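Local coordinates for protein hydrogenase maturation factor (Thermoanaerobacter tengcongensis, PDB 3VTH) that probably transfers a carbamoyl group from carbamoyl phosphate to the C-terminal cysteine of HypE, consuming ATP, during maturation of [NiFe]-hydrogenases, at residues A[299-304]-A[624-629]; A[609-612]-A[618-621]. All coordinates share one frame; numbering follows the deposited sequence.

Contact 1: A[299-304]-A[624-629]. With APC (diphosphomethylphosphonic acid adenosyl ester), chain F; AP2 (phosphomethylphosphonic acid adenosyl ester), chain H.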
loop_
_atom_site.group_PDB
_atom_site.type_symbol
_atom_site.label_atom_id
_atom_site.label_comp_id
_atom_site.label_asym_id
_atom_site.label_seq_id
_atom_site.Cartn_x
_atom_site.Cartn_y
_atom_site.Cartn_z
ATOM N N ASP A 299 5.521 -0.446 21.410
ATOM C CA ASP A 299 6.615 -0.735 22.329
ATOM C C ASP A 299 7.828 -1.271 21.574
ATOM O O ASP A 299 7.688 -2.104 20.680
ATOM C CB ASP A 299 6.200 -1.757 23.389
ATOM C CG ASP A 299 5.028 -1.284 24.243
ATOM O OD1 ASP A 299 4.336 -2.162 24.794
ATOM O OD2 ASP A 299 4.798 -0.054 24.363
ATOM N N ASP A 300 8.998 -0.761 21.941
ATOM C CA ASP A 300 10.289 -1.221 21.432
ATOM C C ASP A 300 10.521 -0.904 19.958
ATOM O O ASP A 300 11.431 -1.453 19.338
ATOM C CB ASP A 300 10.501 -2.713 21.731
ATOM C CG ASP A 300 10.362 -3.040 23.213
ATOM O OD1 ASP A 300 10.996 -2.368 24.052
ATOM O OD2 ASP A 300 9.612 -3.980 23.541
ATOM N N LEU A 301 9.690 -0.024 19.405
ATOM C CA LEU A 301 9.960 0.586 18.114
ATOM C C LEU A 301 10.262 2.074 18.301
ATOM O O LEU A 301 9.806 2.694 19.277
ATOM C CB LEU A 301 8.777 0.389 17.158
ATOM C CG LEU A 301 8.359 -1.071 16.896
ATOM C CD1 LEU A 301 7.115 -1.140 16.004
ATOM C CD2 LEU A 301 9.498 -1.867 16.291
ATOM N N ASP A 302 11.026 2.648 17.367
ATOM C CA ASP A 302 11.345 4.070 17.451
ATOM C C ASP A 302 10.449 4.916 16.536
ATOM O O ASP A 302 10.684 6.112 16.367
ATOM C CB ASP A 302 12.846 4.333 17.211
ATOM C CG ASP A 302 13.280 4.109 15.771
ATOM O OD1 ASP A 302 12.542 3.513 14.955
ATOM O OD2 ASP A 302 14.415 4.528 15.448
ATOM N N THR A 303 9.438 4.273 15.950
ATOM C CA THR A 303 8.488 4.931 15.050
ATOM C C THR A 303 7.033 4.754 15.505
ATOM O O THR A 303 6.711 3.814 16.229
ATOM C CB THR A 303 8.579 4.375 13.619
ATOM O OG1 THR A 303 8.304 2.966 13.653
ATOM C CG2 THR A 303 9.993 4.624 12.996
ATOM N N LEU A 304 6.169 5.669 15.076
ATOM C CA LEU A 304 4.740 5.587 15.301
ATOM C C LEU A 304 4.055 5.696 13.936
ATOM O O LEU A 304 4.500 6.465 13.083
ATOM C CB LEU A 304 4.318 6.767 16.181
ATOM C CG LEU A 304 3.397 6.678 17.400
ATOM C CD1 LEU A 304 3.593 5.415 18.258
ATOM C CD2 LEU A 304 3.621 7.961 18.261
ATOM N N LEU A 624 15.579 -4.505 16.175
ATOM C CA LEU A 624 17.013 -4.340 15.962
ATOM C C LEU A 624 17.331 -2.999 15.295
ATOM O O LEU A 624 18.240 -2.280 15.731
ATOM C CB LEU A 624 17.561 -5.528 15.152
ATOM C CG LEU A 624 19.069 -5.735 15.021
ATOM C CD1 LEU A 624 19.746 -5.865 16.393
ATOM C CD2 LEU A 624 19.357 -6.962 14.141
ATOM N N GLU A 625 16.555 -2.650 14.269
ATOM C CA GLU A 625 16.690 -1.352 13.604
ATOM C C GLU A 625 16.373 -0.184 14.539
ATOM O O GLU A 625 17.100 0.815 14.556
ATOM C CB GLU A 625 15.795 -1.271 12.343
ATOM C CG GLU A 625 16.007 0.047 11.540
ATOM C CD GLU A 625 14.897 0.358 10.523
ATOM O OE1 GLU A 625 13.947 -0.437 10.386
ATOM O OE2 GLU A 625 14.973 1.424 9.867
ATOM N N SER A 626 15.305 -0.316 15.326
ATOM C CA SER A 626 14.874 0.758 16.220
ATOM C C SER A 626 15.893 1.117 17.298
ATOM O O SER A 626 15.938 2.259 17.741
ATOM C CB SER A 626 13.549 0.424 16.906
ATOM O OG SER A 626 12.503 0.392 15.943
ATOM N N LEU A 627 16.691 0.153 17.727
ATOM C CA LEU A 627 17.608 0.420 18.842
ATOM C C LEU A 627 19.000 0.883 18.402
ATOM O O LEU A 627 19.863 1.171 19.240
ATOM C CB LEU A 627 17.683 -0.797 19.779
ATOM C CG LEU A 627 18.112 -2.131 19.173
ATOM C CD1 LEU A 627 19.635 -2.212 19.013
ATOM C CD2 LEU A 627 17.614 -3.294 20.056
ATOM N N MET A 628 19.232 0.954 17.097
ATOM C CA MET A 628 20.591 1.194 16.609
ATOM C C MET A 628 21.180 2.563 16.992
ATOM O O MET A 628 20.465 3.560 17.077
ATOM C CB MET A 628 20.722 0.888 15.110
ATOM C CG MET A 628 20.440 2.000 14.142
ATOM S SD MET A 628 21.113 1.490 12.523
ATOM C CE MET A 628 22.605 2.435 12.503
ATOM N N ALA A 629 22.487 2.578 17.253
ATOM C CA ALA A 629 23.181 3.808 17.596
ATOM C C ALA A 629 23.647 4.506 16.326
ATOM O O ALA A 629 23.354 4.062 15.202
ATOM C CB ALA A 629 24.383 3.521 18.532
HETATM P PG APC F . -4.798 -7.889 11.660
HETATM O O1G APC F . -5.869 -6.856 11.418
HETATM O O2G APC F . -4.358 -7.933 13.103
HETATM O O3G APC F . -5.105 -9.249 11.102
HETATM P PB APC F . -3.006 -6.010 10.408
HETATM O O1B APC F . -3.935 -5.595 9.309
HETATM O O2B APC F . -1.550 -6.128 10.007
HETATM O O3B APC F . -3.454 -7.488 10.860
HETATM P PA APC F . -3.889 -3.258 11.643
HETATM O O1A APC F . -3.774 -2.551 12.974
HETATM O O2A APC F . -5.250 -3.277 11.048
HETATM C C3A APC F . -3.193 -4.940 11.873
HETATM O "O5'" APC F . -2.960 -2.548 10.533
HETATM C "C5'" APC F . -2.032 -1.506 10.820
HETATM C "C4'" APC F . -0.744 -1.786 10.050
HETATM O "O4'" APC F . 0.117 -0.660 10.260
HETATM C "C3'" APC F . -0.034 -3.021 10.611
HETATM O "O3'" APC F . 0.520 -3.839 9.566
HETATM C "C2'" APC F . 1.107 -2.437 11.419
HETATM O "O2'" APC F . 2.203 -3.357 11.579
HETATM C "C1'" APC F . 1.397 -1.136 10.672
HETATM N N9 APC F . 2.022 -0.238 11.636
HETATM C C8 APC F . 1.421 0.449 12.644
HETATM N N7 APC F . 2.352 1.134 13.354
HETATM C C5 APC F . 3.554 0.877 12.797
HETATM C C6 APC F . 4.961 1.263 13.048
HETATM N N6 APC F . 5.281 2.097 14.058
HETATM N N1 APC F . 5.911 0.759 12.230
HETATM C C2 APC F . 5.618 -0.062 11.201
HETATM N N3 APC F . 4.374 -0.471 10.906
HETATM C C4 APC F . 3.329 -0.031 11.663
HETATM P PB AP2 H . 9.195 -12.826 2.023
HETATM O O1B AP2 H . 10.346 -12.731 2.993
HETATM O O2B AP2 H . 9.522 -12.622 0.576
HETATM O O3B AP2 H . 8.310 -14.012 2.314
HETATM C C3A AP2 H . 8.176 -11.403 2.494
HETATM P PA AP2 H . 8.916 -9.778 2.162
HETATM O O1A AP2 H . 7.727 -8.866 2.429
HETATM O O2A AP2 H . 9.679 -9.646 0.866
HETATM O "O5'" AP2 H . 10.027 -9.593 3.324
HETATM C "C5'" AP2 H . 9.563 -9.418 4.658
HETATM C "C4'" AP2 H . 10.772 -9.649 5.535
HETATM O "O4'" AP2 H . 11.653 -8.529 5.439
HETATM C "C3'" AP2 H . 10.416 -9.746 7.005
HETATM O "O3'" AP2 H . 9.905 -11.045 7.321
HETATM C "C2'" AP2 H . 11.764 -9.442 7.626
HETATM O "O2'" AP2 H . 12.513 -10.663 7.606
HETATM C "C1'" AP2 H . 12.372 -8.403 6.673
HETATM N N9 AP2 H . 12.194 -7.067 7.311
HETATM C C8 AP2 H . 11.031 -6.427 7.589
HETATM N N7 AP2 H . 11.247 -5.244 8.226
HETATM C C5 AP2 H . 12.580 -5.106 8.365
HETATM C C6 AP2 H . 13.495 -4.094 8.951
HETATM N N6 AP2 H . 13.019 -2.958 9.519
HETATM N N1 AP2 H . 14.830 -4.354 8.899
HETATM C C2 AP2 H . 15.334 -5.467 8.322
HETATM N N3 AP2 H . 14.557 -6.431 7.783
HETATM C C4 AP2 H . 13.200 -6.307 7.777
HETATM O O HOH W 1 16.295 3.330 13.739
#
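Ser626 meets Asp302 where two domains abut, and nearly all the close packing between 299-304 and 624-629 gathers round this one serine. Ser626 OG lies 3.0 Å from Asp302 N and 3.3 Å from Asp302 OD1. The single hydroxyl proton has rival acceptors, since OG also hydrogen-bonds to Met622 O one turn back in its own helix, and the link to OD1 is therefore not settled. With CG between the backbone N and the carbonyl carbon (chi1 71°), the Asp302 carboxylate lies against the serine backbone, CG 3.7 Å from Ser626 CA. Leu301 adds a methyl, CD2 being 3.8 Å from Ser626 OG. The rest is looser. Asp300, exposed to solvent, contributes little more than its carbonyl, whose O is 3.7 Å from Ser626 CB, and a water donates to both Asp302 OD2 and Glu625 O, linking two residues that do not touch directly. Each segment also faces a nucleotide analogue: Thr303 OG1 accepts a bond from N6 of APC at 3.2 Å, Glu625 OE1 one from N6 of AP2 at 2.8 Å. The contact thus joins the YrdC-like and Kae1-like parts of the chain. On one side, strand 303-307 runs beside strand 283-287, whose Lys287 forms a salt bridge with Asp302; on the other, helix 619-626 packs through Leu624 on helix 597-607, and Leu627, Met628 and Ala629 touch helix 666-692.

Contact 2: A[609-612]-A[618-621]. With AP2 (phosphomethylphosphonic acid adenosyl ester), chain H.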
loop_
_atom_site.group_PDB
_atom_site.type_symbol
_atom_site.label_atom_id
_atom_site.label_comp_id
_atom_site.label_asym_id
_atom_site.label_seq_id
_atom_site.Cartn_x
_atom_site.Cartn_y
_atom_site.Cartn_z
ATOM N N GLY A 609 20.465 -11.041 22.298
ATOM C CA GLY A 609 19.418 -11.020 23.312
ATOM C C GLY A 609 18.364 -9.939 23.156
ATOM O O GLY A 609 17.777 -9.508 24.153
ATOM N N VAL A 610 18.092 -9.523 21.936
ATOM C CA VAL A 610 16.998 -8.614 21.668
ATOM C C VAL A 610 15.676 -9.296 21.946
ATOM O O VAL A 610 14.852 -8.778 22.608
ATOM C CB VAL A 610 17.052 -8.090 20.242
ATOM C CG1 VAL A 610 15.811 -7.338 19.858
ATOM C CG2 VAL A 610 18.218 -7.231 20.061
ATOM N N ARG A 611 15.513 -10.477 21.415
ATOM C CA ARG A 611 14.353 -11.349 21.578
ATOM C C ARG A 611 14.786 -12.789 21.301
ATOM O O ARG A 611 15.716 -13.007 20.537
ATOM C CB ARG A 611 13.238 -10.958 20.582
ATOM C CG ARG A 611 12.232 -9.972 21.166
ATOM C CD ARG A 611 11.075 -9.684 20.220
ATOM N NE ARG A 611 10.040 -8.918 20.927
ATOM C CZ ARG A 611 8.911 -9.440 21.398
ATOM N NH1 ARG A 611 8.643 -10.731 21.230
ATOM N NH2 ARG A 611 8.040 -8.665 22.027
ATOM N N LYS A 612 14.115 -13.767 21.903
ATOM C CA LYS A 612 14.352 -15.164 21.529
ATOM C C LYS A 612 13.169 -15.714 20.754
ATOM O O LYS A 612 13.303 -16.682 20.002
ATOM C CB LYS A 612 14.643 -16.047 22.746
ATOM C CG LYS A 612 15.859 -15.618 23.576
ATOM C CD LYS A 612 16.856 -16.775 23.788
ATOM C CE LYS A 612 16.305 -17.869 24.696
ATOM N NZ LYS A 612 17.183 -19.085 24.693
ATOM N N GLY A 618 9.232 -10.652 11.238
ATOM C CA GLY A 618 9.933 -9.388 11.039
ATOM C C GLY A 618 10.045 -8.544 12.297
ATOM O O GLY A 618 10.774 -7.557 12.316
ATOM N N GLN A 619 9.315 -8.921 13.344
ATOM C CA GLN A 619 9.331 -8.166 14.595
ATOM C C GLN A 619 10.748 -7.939 15.098
ATOM O O GLN A 619 11.111 -6.821 15.465
ATOM C CB GLN A 619 8.495 -8.855 15.675
ATOM C CG GLN A 619 8.534 -8.145 17.041
ATOM C CD GLN A 619 7.638 -8.786 18.082
ATOM O OE1 GLN A 619 7.185 -8.121 19.021
ATOM N NE2 GLN A 619 7.397 -10.075 17.945
ATOM N N ALA A 620 11.548 -9.000 15.098
ATOM C CA ALA A 620 12.901 -8.912 15.637
ATOM C C ALA A 620 13.754 -7.986 14.769
ATOM O O ALA A 620 14.551 -7.225 15.281
ATOM C CB ALA A 620 13.540 -10.305 15.745
ATOM N N ALA A 621 13.546 -8.006 13.459
ATOM C CA ALA A 621 14.328 -7.103 12.596
ATOM C C ALA A 621 13.969 -5.624 12.814
ATOM O O ALA A 621 14.843 -4.757 12.800
ATOM C CB ALA A 621 14.214 -7.509 11.123
HETATM P PB AP2 H . 9.195 -12.826 2.023
HETATM O O1B AP2 H . 10.346 -12.731 2.993
HETATM O O2B AP2 H . 9.522 -12.622 0.576
HETATM O O3B AP2 H . 8.310 -14.012 2.314
HETATM C C3A AP2 H . 8.176 -11.403 2.494
HETATM P PA AP2 H . 8.916 -9.778 2.162
HETATM O O1A AP2 H . 7.727 -8.866 2.429
HETATM O O2A AP2 H . 9.679 -9.646 0.866
HETATM O "O5'" AP2 H . 10.027 -9.593 3.324
HETATM C "C5'" AP2 H . 9.563 -9.418 4.658
HETATM C "C4'" AP2 H . 10.772 -9.649 5.535
HETATM O "O4'" AP2 H . 11.653 -8.529 5.439
HETATM C "C3'" AP2 H . 10.416 -9.746 7.005
HETATM O "O3'" AP2 H . 9.905 -11.045 7.321
HETATM C "C2'" AP2 H . 11.764 -9.442 7.626
HETATM O "O2'" AP2 H . 12.513 -10.663 7.606
HETATM C "C1'" AP2 H . 12.372 -8.403 6.673
HETATM N N9 AP2 H . 12.194 -7.067 7.311
HETATM C C8 AP2 H . 11.031 -6.427 7.589
HETATM N N7 AP2 H . 11.247 -5.244 8.226
HETATM C C5 AP2 H . 12.580 -5.106 8.365
HETATM C C6 AP2 H . 13.495 -4.094 8.951
HETATM N N6 AP2 H . 13.019 -2.958 9.519
HETATM N N1 AP2 H . 14.830 -4.354 8.899
HETATM C C2 AP2 H . 15.334 -5.467 8.322
HETATM N N3 AP2 H . 14.557 -6.431 7.783
HETATM C C4 AP2 H . 13.200 -6.307 7.777
#
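Arg611 lays one face of its guanidinium on the side-chain amide of Gln619, a stack of two flat polar groups whose planes are 27° apart. Arg611 CZ and Gln619 CD approach to 3.6 Å, while the two side chains cross at about a right angle, the amide lying over the centre of the guanidinium face. Gln619 comes to the face because its CG stands anti to the backbone N (chi1 177°) and the chain beyond is extended, carrying the amide away from the first turn of helix 619-626. The arginine, likewise extended from CG to NE, reaches across from the loop after helix 597-607; a Schellman motif with Gly609 at positive phi ends that helix. Partners beyond the two segments fix the rotation of the guanidinium: NE forms a salt bridge with Glu623 OE2, and NH1 hydrogen-bonds to Glu613 O. With an alanine here, Glu623 would probably lose its charged mate and the Gln619 amide would be left free to turn. Gly618 holds the N-cap position just before the helix; a side chain there would run into C3' of the nucleotide AP2, and Ala621 CB already lies 3.5 Å from N3 of AP2. Chemically, the arrangement separates two tasks: the charge of Arg611 is probably balanced by Glu623, which lies on the same helix as Gln619, while its flat face is given to a neutral amide, probably a weaker contribution than the ion pair.

Helix 619-626 serves both contacts, whose centres lie 11 Å apart: 618-621 covers its start and 624-629 its last residues and the chain just beyond. They also touch directly, Leu627 CD2 lying 4.0 Å from Val610 CG2, and Glu623, the salt-bridge partner of contact 2, is also touched by the side chain of Asp300 of contact 1. One turn of this helix, from Ala621 to Glu625, runs along the AP2 adenine. AP2 is in turn hydrogen-bonded to the backbone N of Asp734, an iron ligand. Contact 1 reaches the second nucleotide site as well, through Thr303, whereas the Gln619 side chain stays about 9 Å from APC.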